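Local coordinates for lactaldehyde dehydrogenase (Methanocaldococcus jannaschii, PDB 3PQA), which oxidises lactaldehyde to lactate with NAD, which it prefers over NADP, in the biosynthesis of coenzyme F420, working as a homotetramer, at residues G244-I249 with Y393-A398; I387-E392 with N413-G418. All coordinates share one frame; numbering follows the deposited sequence.

Interaction 1: residues G244-I249 with Y393-A398; sequences GVNPNI and YGLHSA
Ile249 N donates to Ala398 O at 2.8 Å, and Ala398 N in turn donates to Pro247 O at 3.0 Å, two rungs of a parallel ladder between neighbouring strands of the mixed sheet in the catalytic domain of the aldehyde dehydrogenase fold. The short strands 246-249 and 396-398 run only 11° from parallel, with Asn248 opposite Ala398. One step earlier the ladder is continued by a side chain: His396 N reaches Asn246 OD1 at 3.1 Å, arriving above the amide's carbonyl plane. A water binds the same oxygen and also takes the N-H of Leu395, so OD1 serves two donors and ties the approach to strand 396-400 back to Asn246. Asn246 CG lies anti to its carbonyl carbon (chi1 -54°), which swings the amide across to the other strand; its ND2 continues to the backbone oxygens of Cys275 and Ser277. This joins the strand pair to the loop carrying Cys275, probably the catalytic nucleophile as in related enzymes. Asn248 OD1, bonded to Ser425 N, also lies over the methyl of Ala398, on the same face of the sheet. His396 turns its ring away from strand 246-250, and its ND1 bonds to Ser425 O. On the other face, Pro247 CG packs against Ser397 CB at 3.9 Å. Packing at the opposite end of the contact involves the Tyr393 ring, which meets the Gly244 backbone obliquely, its CG 3.6 Å from Gly244 CA. A CB at Gly244 would come tightly against that of Tyr393. Val245 closes the contact: with CG1 anti to the backbone N (chi1 179°), CG2 lies beside that N and meets Tyr393 CD2 at 4.1 Å.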
loop_
_atom_site.group_PDB
_atom_site.type_symbol
_atom_site.label_atom_id
_atom_site.label_comp_id
_atom_site.label_asym_id
_atom_site.label_seq_id
_atom_site.Cartn_x
_atom_site.Cartn_y
_atom_site.Cartn_z
ATOM N N GLY B 244 -25.661 -11.315 13.773
ATOM C CA GLY B 244 -26.424 -10.078 13.819
ATOM C C GLY B 244 -27.825 -10.269 13.291
ATOM O O GLY B 244 -28.166 -11.347 12.808
ATOM N N VAL B 245 -28.646 -9.228 13.418
ATOM C CA VAL B 245 -29.970 -9.208 12.798
ATOM C C VAL B 245 -29.844 -8.244 11.632
ATOM O O VAL B 245 -30.036 -7.043 11.814
ATOM C CB VAL B 245 -31.039 -8.681 13.764
ATOM C CG1 VAL B 245 -32.409 -8.653 13.077
ATOM C CG2 VAL B 245 -31.081 -9.550 15.014
ATOM N N ASN B 246 -29.498 -8.757 10.451
ATOM C CA ASN B 246 -28.989 -7.896 9.377
ATOM C C ASN B 246 -30.100 -7.201 8.581
ATOM O O ASN B 246 -30.868 -7.864 7.908
ATOM C CB ASN B 246 -28.076 -8.704 8.466
ATOM C CG ASN B 246 -26.975 -9.396 9.231
ATOM O OD1 ASN B 246 -26.113 -8.757 9.808
ATOM N ND2 ASN B 246 -27.021 -10.703 9.249
ATOM N N PRO B 247 -30.174 -5.864 8.663
ATOM C CA PRO B 247 -31.305 -5.174 8.027
ATOM C C PRO B 247 -31.084 -4.971 6.544
ATOM O O PRO B 247 -29.991 -4.586 6.129
ATOM C CB PRO B 247 -31.337 -3.824 8.748
ATOM C CG PRO B 247 -29.882 -3.553 9.047
ATOM C CD PRO B 247 -29.314 -4.924 9.408
ATOM N N ASN B 248 -32.133 -5.252 5.772
ATOM C CA ASN B 248 -32.098 -5.097 4.329
ATOM C C ASN B 248 -33.200 -4.117 3.965
ATOM O O ASN B 248 -34.345 -4.369 4.244
ATOM C CB ASN B 248 -32.320 -6.459 3.655
ATOM C CG ASN B 248 -31.098 -7.384 3.753
ATOM O OD1 ASN B 248 -30.470 -7.685 2.738
ATOM N ND2 ASN B 248 -30.774 -7.861 4.965
ATOM N N ILE B 249 -32.835 -3.026 3.295
ATOM C CA ILE B 249 -33.704 -1.861 3.122
ATOM C C ILE B 249 -34.098 -1.750 1.665
ATOM O O ILE B 249 -33.240 -1.782 0.803
ATOM C CB ILE B 249 -32.939 -0.575 3.527
ATOM C CG1 ILE B 249 -32.679 -0.596 5.036
ATOM C CG2 ILE B 249 -33.670 0.713 3.031
ATOM C CD1 ILE B 249 -31.591 0.352 5.514
ATOM N N TYR B 393 -26.136 -5.245 17.370
ATOM C CA TYR B 393 -25.248 -5.874 16.386
ATOM C C TYR B 393 -24.865 -4.897 15.280
ATOM O O TYR B 393 -25.399 -3.788 15.195
ATOM C CB TYR B 393 -25.922 -7.102 15.774
ATOM C CG TYR B 393 -26.420 -8.090 16.796
ATOM C CD1 TYR B 393 -25.527 -8.858 17.540
ATOM C CD2 TYR B 393 -27.791 -8.250 17.030
ATOM C CE1 TYR B 393 -25.991 -9.772 18.507
ATOM C CE2 TYR B 393 -28.260 -9.170 17.973
ATOM C CZ TYR B 393 -27.356 -9.914 18.707
ATOM O OH TYR B 393 -27.832 -10.812 19.643
ATOM N N GLY B 394 -23.935 -5.313 14.424
ATOM C CA GLY B 394 -23.509 -4.470 13.328
ATOM C C GLY B 394 -22.652 -5.211 12.322
ATOM O O GLY B 394 -21.539 -4.775 12.005
ATOM N N LEU B 395 -23.154 -6.346 11.842
ATOM C CA LEU B 395 -22.433 -7.125 10.832
ATOM C C LEU B 395 -22.669 -6.596 9.403
ATOM O O LEU B 395 -21.902 -5.758 8.933
ATOM C CB LEU B 395 -22.764 -8.619 10.962
ATOM C CG LEU B 395 -21.867 -9.557 10.149
ATOM C CD1 LEU B 395 -20.379 -9.204 10.325
ATOM C CD2 LEU B 395 -22.119 -10.995 10.535
ATOM N N HIS B 396 -23.722 -7.056 8.715
ATOM C CA HIS B 396 -24.025 -6.544 7.372
ATOM C C HIS B 396 -25.392 -5.863 7.287
ATOM O O HIS B 396 -26.318 -6.214 8.010
ATOM C CB HIS B 396 -23.948 -7.682 6.353
ATOM C CG HIS B 396 -22.576 -7.911 5.788
ATOM N ND1 HIS B 396 -22.366 -8.587 4.607
ATOM C CD2 HIS B 396 -21.349 -7.540 6.231
ATOM C CE1 HIS B 396 -21.070 -8.634 4.349
ATOM N NE2 HIS B 396 -20.431 -8.001 5.320
ATOM N N SER B 397 -25.497 -4.898 6.376
ATOM C CA SER B 397 -26.756 -4.267 6.041
ATOM C C SER B 397 -26.821 -4.161 4.522
ATOM O O SER B 397 -25.806 -4.334 3.836
ATOM C CB SER B 397 -26.826 -2.879 6.679
ATOM O OG SER B 397 -25.724 -2.078 6.275
ATOM N N ALA B 398 -28.009 -3.905 3.991
ATOM C CA ALA B 398 -28.147 -3.764 2.537
ATOM C C ALA B 398 -29.198 -2.734 2.240
ATOM O O ALA B 398 -30.116 -2.525 3.053
ATOM C CB ALA B 398 -28.522 -5.109 1.868
HETATM O O HOH W 1 -25.868 -7.158 12.217
#

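Interaction 2: residues I387-E392 with N413-G418; sequences IANSTE and NLEFGG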
loop_
_atom_site.group_PDB
_atom_site.type_symbol
_atom_site.label_atom_id
_atom_site.label_comp_id
_atom_site.label_asym_id
_atom_site.label_seq_id
_atom_site.Cartn_x
_atom_site.Cartn_y
_atom_site.Cartn_z
ATOM N N ILE B 387 -34.116 2.528 12.430
ATOM C CA ILE B 387 -34.525 1.135 12.678
ATOM C C ILE B 387 -33.349 0.175 12.421
ATOM O O ILE B 387 -33.054 -0.718 13.238
ATOM C CB ILE B 387 -35.736 0.703 11.832
ATOM C CG1 ILE B 387 -36.992 1.489 12.238
ATOM C CG2 ILE B 387 -35.975 -0.798 11.985
ATOM C CD1 ILE B 387 -38.091 1.455 11.173
ATOM N N ALA B 388 -32.684 0.361 11.285
ATOM C CA ALA B 388 -31.539 -0.472 10.914
ATOM C C ALA B 388 -30.440 -0.472 11.984
ATOM O O ALA B 388 -29.844 -1.523 12.254
ATOM C CB ALA B 388 -30.980 -0.031 9.543
ATOM N N ASN B 389 -30.197 0.693 12.591
ATOM C CA ASN B 389 -29.110 0.866 13.575
ATOM C C ASN B 389 -29.513 0.571 15.017
ATOM O O ASN B 389 -28.713 0.748 15.938
ATOM C CB ASN B 389 -28.563 2.291 13.511
ATOM C CG ASN B 389 -27.729 2.550 12.266
ATOM O OD1 ASN B 389 -27.209 1.628 11.641
ATOM N ND2 ASN B 389 -27.553 3.816 11.943
ATOM N N SER B 390 -30.748 0.128 15.207
ATOM C CA SER B 390 -31.320 0.030 16.550
ATOM C C SER B 390 -30.961 -1.238 17.346
ATOM O O SER B 390 -31.434 -1.413 18.484
ATOM C CB SER B 390 -32.842 0.201 16.481
ATOM O OG SER B 390 -33.435 -0.917 15.852
ATOM N N THR B 391 -30.144 -2.120 16.766
ATOM C CA THR B 391 -29.782 -3.370 17.439
ATOM C C THR B 391 -28.417 -3.249 18.095
ATOM O O THR B 391 -27.691 -2.283 17.872
ATOM C CB THR B 391 -29.771 -4.613 16.494
ATOM O OG1 THR B 391 -28.566 -4.624 15.706
ATOM C CG2 THR B 391 -30.992 -4.636 15.583
ATOM N N GLU B 392 -28.077 -4.252 18.897
ATOM C CA GLU B 392 -26.784 -4.340 19.537
ATOM C C GLU B 392 -25.715 -4.849 18.569
ATOM O O GLU B 392 -24.537 -4.881 18.910
ATOM C CB GLU B 392 -26.871 -5.265 20.757
ATOM C CG GLU B 392 -27.600 -4.640 21.948
ATOM C CD GLU B 392 -27.214 -5.293 23.261
ATOM O OE1 GLU B 392 -27.246 -6.544 23.335
ATOM O OE2 GLU B 392 -26.872 -4.553 24.219
ATOM N N ASN B 413 -24.105 6.150 6.817
ATOM C CA ASN B 413 -24.782 6.228 8.101
ATOM C C ASN B 413 -25.222 4.921 8.730
ATOM O O ASN B 413 -25.566 4.900 9.914
ATOM C CB ASN B 413 -25.949 7.213 7.997
ATOM C CG ASN B 413 -25.473 8.631 7.847
ATOM O OD1 ASN B 413 -24.622 9.090 8.603
ATOM N ND2 ASN B 413 -26.013 9.337 6.870
ATOM N N LEU B 414 -25.207 3.839 7.953
ATOM C CA LEU B 414 -25.476 2.508 8.494
ATOM C C LEU B 414 -24.278 2.028 9.314
ATOM O O LEU B 414 -23.148 1.961 8.804
ATOM C CB LEU B 414 -25.787 1.526 7.354
ATOM C CG LEU B 414 -27.165 1.725 6.710
ATOM C CD1 LEU B 414 -27.243 0.960 5.421
ATOM C CD2 LEU B 414 -28.238 1.241 7.674
ATOM N N GLU B 415 -24.546 1.672 10.569
ATOM C CA GLU B 415 -23.515 1.317 11.539
ATOM C C GLU B 415 -23.199 -0.180 11.444
ATOM O O GLU B 415 -23.525 -0.968 12.335
ATOM C CB GLU B 415 -23.973 1.736 12.949
ATOM C CG GLU B 415 -23.972 3.259 13.147
ATOM C CD GLU B 415 -24.736 3.747 14.383
ATOM O OE1 GLU B 415 -25.314 2.928 15.128
ATOM O OE2 GLU B 415 -24.746 4.974 14.611
ATOM N N PHE B 416 -22.544 -0.555 10.343
ATOM C CA PHE B 416 -22.290 -1.961 10.021
ATOM C C PHE B 416 -20.885 -2.158 9.478
ATOM O O PHE B 416 -20.295 -1.229 8.897
ATOM C CB PHE B 416 -23.349 -2.464 9.017
ATOM C CG PHE B 416 -24.705 -2.620 9.640
ATOM C CD1 PHE B 416 -25.096 -3.846 10.179
ATOM C CD2 PHE B 416 -25.566 -1.515 9.760
ATOM C CE1 PHE B 416 -26.350 -3.977 10.822
ATOM C CE2 PHE B 416 -26.812 -1.638 10.393
ATOM C CZ PHE B 416 -27.204 -2.872 10.903
ATOM N N GLY B 417 -20.356 -3.370 9.646
ATOM C CA GLY B 417 -19.081 -3.751 9.024
ATOM C C GLY B 417 -19.126 -3.853 7.505
ATOM O O GLY B 417 -18.094 -3.694 6.828
ATOM N N GLY B 418 -20.306 -4.159 6.973
ATOM C CA GLY B 418 -20.510 -4.216 5.533
ATOM C C GLY B 418 -21.837 -3.594 5.140
ATOM O O GLY B 418 -22.848 -3.754 5.823
#
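Asn389 holds CG anti to its carbonyl carbon (chi1 -73°), and a small second rotation presents both ends of its amide to the 413-418 backbone. OD1 accepts Glu415 N at 2.9 Å in a nearly straight bond (172° at the hydrogen), while ND2 donates to Asn413 O at 3.0 Å, with that oxygen close to the amide plane. The Glu415 side chain crosses that of Asn389 at about a right angle and stacks its carboxylate on the amide, the planes 8° apart; OE1 forms a salt bridge with Lys438. Replacing Asn389 by alanine removes the amide and is likely to leave Glu415 N and Asn413 O without these mates and the Glu415 carboxylate without the flat group it lies on. Deeper in, Ala388 CB touches Leu414 CD2 at 3.6 Å, and Ala388 O approaches the edge of the Phe416 ring in its plane, 3.3 Å from CZ. Leu414 O bonds to Lys458 of the second subunit, so the loop also faces the interface. The amide thus clasps the chain where helix 404-413 ends and an inverse gamma turn centred on Glu415 leads into strand 418-421, a side-chain-to-backbone bracing of a helix-to-strand connection in an alpha/beta domain.

The two contacts interleave along the chain, their centres about 6 Å apart. Gly418 begins the strand on the far side of 396-400 from 246-250; Ser397 N to Gly418 O at 2.9 Å and Gly394 O to Gly417 N at 3.0 Å are probable hydrogen bonds that join them. The Phe416 ring of interaction 2 packs on interaction 1, its CZ 3.3 Å from Pro247 CD. Interaction 1 is nearer the active site: the Leu395 side chain is about 4 Å from that of Cys275 and the Tyr393 side chain about 3 Å from that of Ser223, a probable NAD-binding residue. In interaction 2 the Phe416 side chain is about 11 Å from those of both Cys275 and Ser223, and Gly418 carries the sheet into the second subunit.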